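Local coordinates for Lmo0794 protein (PDB 3EW7) that is of unknown function but probably binds NAD(P) as a Rossmann-fold member of a family generally assigned oxidoreductase activity, at residues R11-H25 against M187-R200. The protein carries 3 engineered substitutions. Numbering follows the deposited sequence.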
loop_
_atom_site.group_PDB
_atom_site.type_symbol
_atom_site.label_atom_id
_atom_site.label_comp_id
_atom_site.label_asym_id
_atom_site.label_seq_id
_atom_site.Cartn_x
_atom_site.Cartn_y
_atom_site.Cartn_z
ATOM N N ARG A 11 10.054 5.037 -1.111
ATOM C CA ARG A 11 10.418 4.588 -2.448
ATOM C C ARG A 11 9.255 4.020 -3.244
ATOM O O ARG A 11 8.880 4.558 -4.277
ATOM C CB ARG A 11 11.523 3.531 -2.364
ATOM C CG ARG A 11 12.003 2.988 -3.709
ATOM C CD ARG A 11 13.353 3.580 -4.107
ATOM N NE ARG A 11 13.915 2.970 -5.317
ATOM C CZ ARG A 11 14.482 1.763 -5.366
ATOM N NH1 ARG A 11 14.570 1.012 -4.269
ATOM N NH2 ARG A 11 14.964 1.307 -6.516
ATOM N N ALA A 12 8.696 2.923 -2.744
ATOM C CA ALA A 12 7.601 2.237 -3.408
ATOM C C ALA A 12 6.325 3.054 -3.521
ATOM O O ALA A 12 5.748 3.177 -4.602
ATOM C CB ALA A 12 7.313 0.928 -2.695
ATOM N N GLY A 13 5.894 3.623 -2.404
ATOM C CA GLY A 13 4.666 4.388 -2.403
ATOM C C GLY A 13 4.746 5.649 -3.213
ATOM O O GLY A 13 3.743 6.146 -3.721
ATOM N N SER A 14 5.954 6.168 -3.341
ATOM C CA SER A 14 6.171 7.396 -4.084
ATOM C C SER A 14 5.826 7.243 -5.572
ATOM O O SER A 14 5.187 8.125 -6.173
ATOM C CB SER A 14 7.626 7.824 -3.918
ATOM O OG SER A 14 7.748 9.223 -4.053
ATOM N N ARG A 15 6.247 6.130 -6.166
ATOM C CA ARG A 15 5.978 5.890 -7.578
ATOM C C ARG A 15 4.543 5.445 -7.724
ATOM O O ARG A 15 3.821 5.949 -8.576
ATOM C CB ARG A 15 6.880 4.792 -8.152
ATOM C CG ARG A 15 8.163 4.531 -7.385
ATOM C CD ARG A 15 9.327 5.417 -7.814
ATOM N NE ARG A 15 9.011 6.269 -8.960
ATOM C CZ ARG A 15 8.845 7.588 -8.890
ATOM N NH1 ARG A 15 8.964 8.219 -7.723
ATOM N NH2 ARG A 15 8.564 8.274 -9.990
ATOM N N ILE A 16 4.135 4.490 -6.896
ATOM C CA ILE A 16 2.774 4.006 -6.962
ATOM C C ILE A 16 1.856 5.208 -7.086
ATOM O O ILE A 16 0.894 5.199 -7.851
ATOM C CB ILE A 16 2.415 3.191 -5.722
ATOM C CG1 ILE A 16 3.197 1.872 -5.753
ATOM C CG2 ILE A 16 0.916 2.941 -5.677
ATOM C CD1 ILE A 16 2.808 0.880 -4.674
ATOM N N LEU A 17 2.182 6.268 -6.364
ATOM C CA LEU A 17 1.373 7.468 -6.420
ATOM C C LEU A 17 1.498 8.139 -7.770
ATOM O O LEU A 17 0.483 8.467 -8.387
ATOM C CB LEU A 17 1.766 8.442 -5.307
ATOM C CG LEU A 17 1.018 9.781 -5.342
ATOM C CD1 LEU A 17 0.698 10.279 -3.938
ATOM C CD2 LEU A 17 1.861 10.790 -6.120
ATOM N N GLU A 18 2.730 8.353 -8.230
ATOM C CA GLU A 18 2.942 8.987 -9.538
ATOM C C GLU A 18 2.180 8.245 -10.628
ATOM O O GLU A 18 1.344 8.828 -11.314
ATOM C CB GLU A 18 4.436 9.029 -9.905
ATOM C CG GLU A 18 5.220 10.175 -9.262
ATOM C CD GLU A 18 4.543 11.533 -9.454
ATOM O OE1 GLU A 18 4.204 11.883 -10.611
ATOM O OE2 GLU A 18 4.353 12.251 -8.442
ATOM N N GLU A 19 2.485 6.956 -10.767
ATOM C CA GLU A 19 1.854 6.067 -11.745
ATOM C C GLU A 19 0.335 6.190 -11.671
ATOM O O GLU A 19 -0.348 6.232 -12.698
ATOM C CB GLU A 19 2.269 4.615 -11.465
ATOM C CG GLU A 19 1.757 3.592 -12.464
ATOM C CD GLU A 19 2.288 3.834 -13.861
ATOM O OE1 GLU A 19 3.456 4.252 -13.974
ATOM O OE2 GLU A 19 1.551 3.598 -14.841
ATOM N N ALA A 20 -0.192 6.244 -10.455
ATOM C CA ALA A 20 -1.625 6.368 -10.283
ATOM C C ALA A 20 -2.132 7.701 -10.842
ATOM O O ALA A 20 -3.043 7.734 -11.679
ATOM C CB ALA A 20 -1.975 6.237 -8.817
ATOM N N LYS A 21 -1.533 8.792 -10.376
ATOM C CA LYS A 21 -1.900 10.134 -10.821
ATOM C C LYS A 21 -1.817 10.225 -12.340
ATOM O O LYS A 21 -2.717 10.759 -12.998
ATOM C CB LYS A 21 -0.942 11.155 -10.198
ATOM C CG LYS A 21 -1.184 12.612 -10.591
ATOM C CD LYS A 21 0.146 13.388 -10.619
ATOM C CE LYS A 21 -0.031 14.890 -10.889
ATOM N NZ LYS A 21 -0.023 15.709 -9.629
ATOM N N ASN A 22 -0.727 9.695 -12.887
ATOM C CA ASN A 22 -0.488 9.723 -14.320
ATOM C C ASN A 22 -1.516 8.920 -15.085
ATOM O O ASN A 22 -1.809 9.233 -16.237
ATOM C CB ASN A 22 0.922 9.220 -14.650
ATOM C CG ASN A 22 2.008 10.146 -14.132
ATOM O OD1 ASN A 22 1.829 11.368 -14.077
ATOM N ND2 ASN A 22 3.145 9.574 -13.762
ATOM N N ARG A 23 -2.059 7.873 -14.470
ATOM C CA ARG A 23 -3.068 7.092 -15.169
ATOM C C ARG A 23 -4.445 7.745 -15.037
ATOM O O ARG A 23 -5.463 7.161 -15.406
ATOM C CB ARG A 23 -3.050 5.636 -14.694
ATOM C CG ARG A 23 -2.249 4.777 -15.644
ATOM C CD ARG A 23 -1.368 3.741 -14.988
ATOM N NE ARG A 23 -1.942 2.403 -15.091
ATOM C CZ ARG A 23 -1.239 1.286 -15.268
ATOM N NH1 ARG A 23 0.085 1.323 -15.372
ATOM N NH2 ARG A 23 -1.869 0.122 -15.318
ATOM N N GLY A 24 -4.451 8.974 -14.516
ATOM C CA GLY A 24 -5.671 9.750 -14.397
ATOM C C GLY A 24 -6.574 9.590 -13.196
ATOM O O GLY A 24 -7.736 10.009 -13.249
ATOM N N HIS A 25 -6.062 9.019 -12.108
ATOM C CA HIS A 25 -6.874 8.808 -10.906
ATOM C C HIS A 25 -6.794 9.911 -9.857
ATOM O O HIS A 25 -5.826 10.669 -9.833
ATOM C CB HIS A 25 -6.483 7.491 -10.246
ATOM C CG HIS A 25 -6.747 6.298 -11.097
ATOM N ND1 HIS A 25 -5.763 5.670 -11.827
ATOM C CD2 HIS A 25 -7.896 5.634 -11.359
ATOM C CE1 HIS A 25 -6.295 4.666 -12.501
ATOM N NE2 HIS A 25 -7.589 4.622 -12.233
HETATM N N MSE A 187 11.663 0.155 -9.651
HETATM C CA MSE A 187 10.537 0.463 -8.780
HETATM C C MSE A 187 9.341 0.938 -9.600
HETATM O O MSE A 187 8.195 0.619 -9.291
HETATM C CB MSE A 187 10.934 1.537 -7.761
HETATM C CG MSE A 187 9.922 1.749 -6.634
HETATM SE SE MSE A 187 9.521 0.156 -5.564
HETATM C CE MSE A 187 11.168 -0.017 -4.558
ATOM N N GLU A 188 9.615 1.702 -10.650
ATOM C CA GLU A 188 8.547 2.209 -11.493
ATOM C C GLU A 188 7.844 1.075 -12.234
ATOM O O GLU A 188 6.672 1.196 -12.584
ATOM C CB GLU A 188 9.078 3.268 -12.479
ATOM C CG GLU A 188 10.592 3.271 -12.691
ATOM C CD GLU A 188 11.376 3.864 -11.514
ATOM O OE1 GLU A 188 12.326 3.205 -11.022
ATOM O OE2 GLU A 188 11.048 4.996 -11.091
ATOM N N ASP A 189 8.545 -0.032 -12.469
ATOM C CA ASP A 189 7.918 -1.166 -13.145
ATOM C C ASP A 189 6.930 -1.795 -12.171
ATOM O O ASP A 189 5.838 -2.212 -12.561
ATOM C CB ASP A 189 8.948 -2.225 -13.557
ATOM C CG ASP A 189 9.874 -1.753 -14.665
ATOM O OD1 ASP A 189 9.394 -1.099 -15.625
ATOM O OD2 ASP A 189 11.085 -2.056 -14.583
ATOM N N TYR A 190 7.333 -1.848 -10.904
ATOM C CA TYR A 190 6.527 -2.415 -9.838
ATOM C C TYR A 190 5.261 -1.583 -9.684
ATOM O O TYR A 190 4.177 -2.125 -9.454
ATOM C CB TYR A 190 7.340 -2.434 -8.534
ATOM C CG TYR A 190 6.742 -3.257 -7.406
ATOM C CD1 TYR A 190 6.273 -4.554 -7.633
ATOM C CD2 TYR A 190 6.651 -2.742 -6.113
ATOM C CE1 TYR A 190 5.719 -5.314 -6.596
ATOM C CE2 TYR A 190 6.105 -3.493 -5.074
ATOM C CZ TYR A 190 5.640 -4.777 -5.323
ATOM O OH TYR A 190 5.082 -5.509 -4.304
ATOM N N ALA A 191 5.395 -0.268 -9.825
ATOM C CA ALA A 191 4.243 0.625 -9.721
ATOM C C ALA A 191 3.260 0.355 -10.860
ATOM O O ALA A 191 2.045 0.430 -10.676
ATOM C CB ALA A 191 4.697 2.070 -9.764
ATOM N N ILE A 192 3.794 0.044 -12.037
ATOM C CA ILE A 192 2.966 -0.252 -13.204
ATOM C C ILE A 192 2.170 -1.532 -12.974
ATOM O O ILE A 192 1.002 -1.616 -13.335
ATOM C CB ILE A 192 3.842 -0.395 -14.458
ATOM C CG1 ILE A 192 4.300 0.998 -14.903
ATOM C CG2 ILE A 192 3.079 -1.137 -15.557
ATOM C CD1 ILE A 192 5.549 0.998 -15.767
ATOM N N ALA A 193 2.816 -2.525 -12.373
ATOM C CA ALA A 193 2.159 -3.781 -12.065
ATOM C C ALA A 193 1.083 -3.470 -11.032
ATOM O O ALA A 193 -0.080 -3.809 -11.228
ATOM C CB ALA A 193 3.165 -4.779 -11.491
ATOM N N VAL A 194 1.475 -2.809 -9.939
ATOM C CA VAL A 194 0.533 -2.464 -8.874
ATOM C C VAL A 194 -0.723 -1.813 -9.451
ATOM O O VAL A 194 -1.841 -2.261 -9.195
ATOM C CB VAL A 194 1.184 -1.516 -7.811
ATOM C CG1 VAL A 194 0.115 -0.889 -6.930
ATOM C CG2 VAL A 194 2.146 -2.303 -6.926
ATOM N N LEU A 195 -0.564 -0.776 -10.257
ATOM C CA LEU A 195 -1.707 -0.120 -10.849
ATOM C C LEU A 195 -2.464 -0.965 -11.879
ATOM O O LEU A 195 -3.634 -0.694 -12.151
ATOM C CB LEU A 195 -1.293 1.213 -11.446
ATOM C CG LEU A 195 -1.680 2.259 -10.411
ATOM C CD1 LEU A 195 -0.469 2.683 -9.611
ATOM C CD2 LEU A 195 -2.319 3.431 -11.114
ATOM N N ASP A 196 -1.812 -1.975 -12.450
ATOM C CA ASP A 196 -2.482 -2.853 -13.400
ATOM C C ASP A 196 -3.515 -3.670 -12.619
ATOM O O ASP A 196 -4.683 -3.757 -13.012
ATOM C CB ASP A 196 -1.491 -3.812 -14.076
ATOM C CG ASP A 196 -0.784 -3.182 -15.259
ATOM O OD1 ASP A 196 -1.352 -2.224 -15.835
ATOM O OD2 ASP A 196 0.326 -3.644 -15.618
ATOM N N GLU A 197 -3.048 -4.245 -11.511
ATOM C CA GLU A 197 -3.854 -5.058 -10.631
ATOM C C GLU A 197 -5.061 -4.243 -10.062
ATOM O O GLU A 197 -6.116 -4.824 -9.796
ATOM C CB GLU A 197 -2.997 -5.613 -9.483
ATOM C CG GLU A 197 -3.761 -6.500 -8.538
ATOM C CD GLU A 197 -4.527 -7.585 -9.271
ATOM O OE1 GLU A 197 -4.102 -7.977 -10.384
ATOM O OE2 GLU A 197 -5.545 -8.057 -8.727
ATOM N N ILE A 198 -4.916 -2.917 -9.927
ATOM C CA ILE A 198 -5.958 -2.044 -9.403
ATOM C C ILE A 198 -7.055 -1.789 -10.458
ATOM O O ILE A 198 -8.274 -1.776 -10.154
ATOM C CB ILE A 198 -5.353 -0.717 -8.978
ATOM C CG1 ILE A 198 -4.551 -0.876 -7.695
ATOM C CG2 ILE A 198 -6.424 0.316 -8.813
ATOM C CD1 ILE A 198 -3.906 0.385 -7.176
ATOM N N GLU A 199 -6.626 -1.609 -11.703
ATOM C CA GLU A 199 -7.528 -1.362 -12.833
ATOM C C GLU A 199 -8.161 -2.656 -13.409
ATOM O O GLU A 199 -9.322 -2.689 -13.855
ATOM C CB GLU A 199 -6.717 -0.616 -13.910
ATOM C CG GLU A 199 -6.116 0.761 -13.507
ATOM C CD GLU A 199 -5.442 1.519 -14.672
ATOM O OE1 GLU A 199 -4.723 0.913 -15.492
ATOM O OE2 GLU A 199 -5.590 2.751 -14.755
ATOM N N ARG A 200 -7.383 -3.729 -13.374
ATOM C CA ARG A 200 -7.854 -5.004 -13.874
ATOM C C ARG A 200 -7.516 -6.134 -12.918
ATOM O O ARG A 200 -6.640 -6.961 -13.176
ATOM C CB ARG A 200 -7.269 -5.263 -15.261
ATOM C CG ARG A 200 -7.846 -4.381 -16.371
ATOM C CD ARG A 200 -6.874 -4.210 -17.541
ATOM N NE ARG A 200 -6.493 -2.804 -17.688
ATOM C CZ ARG A 200 -5.358 -2.272 -17.239
ATOM N NH1 ARG A 200 -4.460 -3.022 -16.611
ATOM N NH2 ARG A 200 -5.128 -0.977 -17.416
HETATM O O HOH W 1 5.843 3.734 -13.086
#
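R23 reaches across to the C-terminal end of helix 187-199 and carries most of the polar contact. NE and NH2 both donate to a single oxygen, E199 OE1, side-on and from the same face of the carboxylate; R23 NH2, 3.0 Å from E199 OE1, approaches from above the carboxylate plane, 50° out of it. NH2 also bonds D196 OD1, while R23 NH1 turns back to E19 OE2 at 2.8 Å (N-H...O 166°). With acceptors along its edge and L195 CB centred 3.8 Å above one face, the guanidinium is fixed in rotation. R200 joins the network through E199 and, weakly, D196, which probably offsets its nearness to R23. Toward the other end R15 NE makes a salt bridge with E188 OE2 (3.2 Å). Between the two, a water donates to both E19 OE1 and E188 O.

Apolar packing runs along the rest of the interface. At the N-terminal ends selenomethionine M187, with CG anti to the backbone N and the chain bent beyond it, lays SE against A12 CB (3.7 Å) and its methyl over a face of the R11 guanidinium. In the middle I16 CD1 meets V194 CG1 at 3.9 Å, and small A191 lets its CA come within 4.6 Å of I16 CA, the helix axes passing 8.4 Å apart at -57°. The L195 methyls lie against I16 and A20. I16 and I198 both touch V66 of strand 64-67, so both helices pack on the same face of the parallel sheet, with strand order 3-2-1-4-5-6-7 of a Rossmann fold.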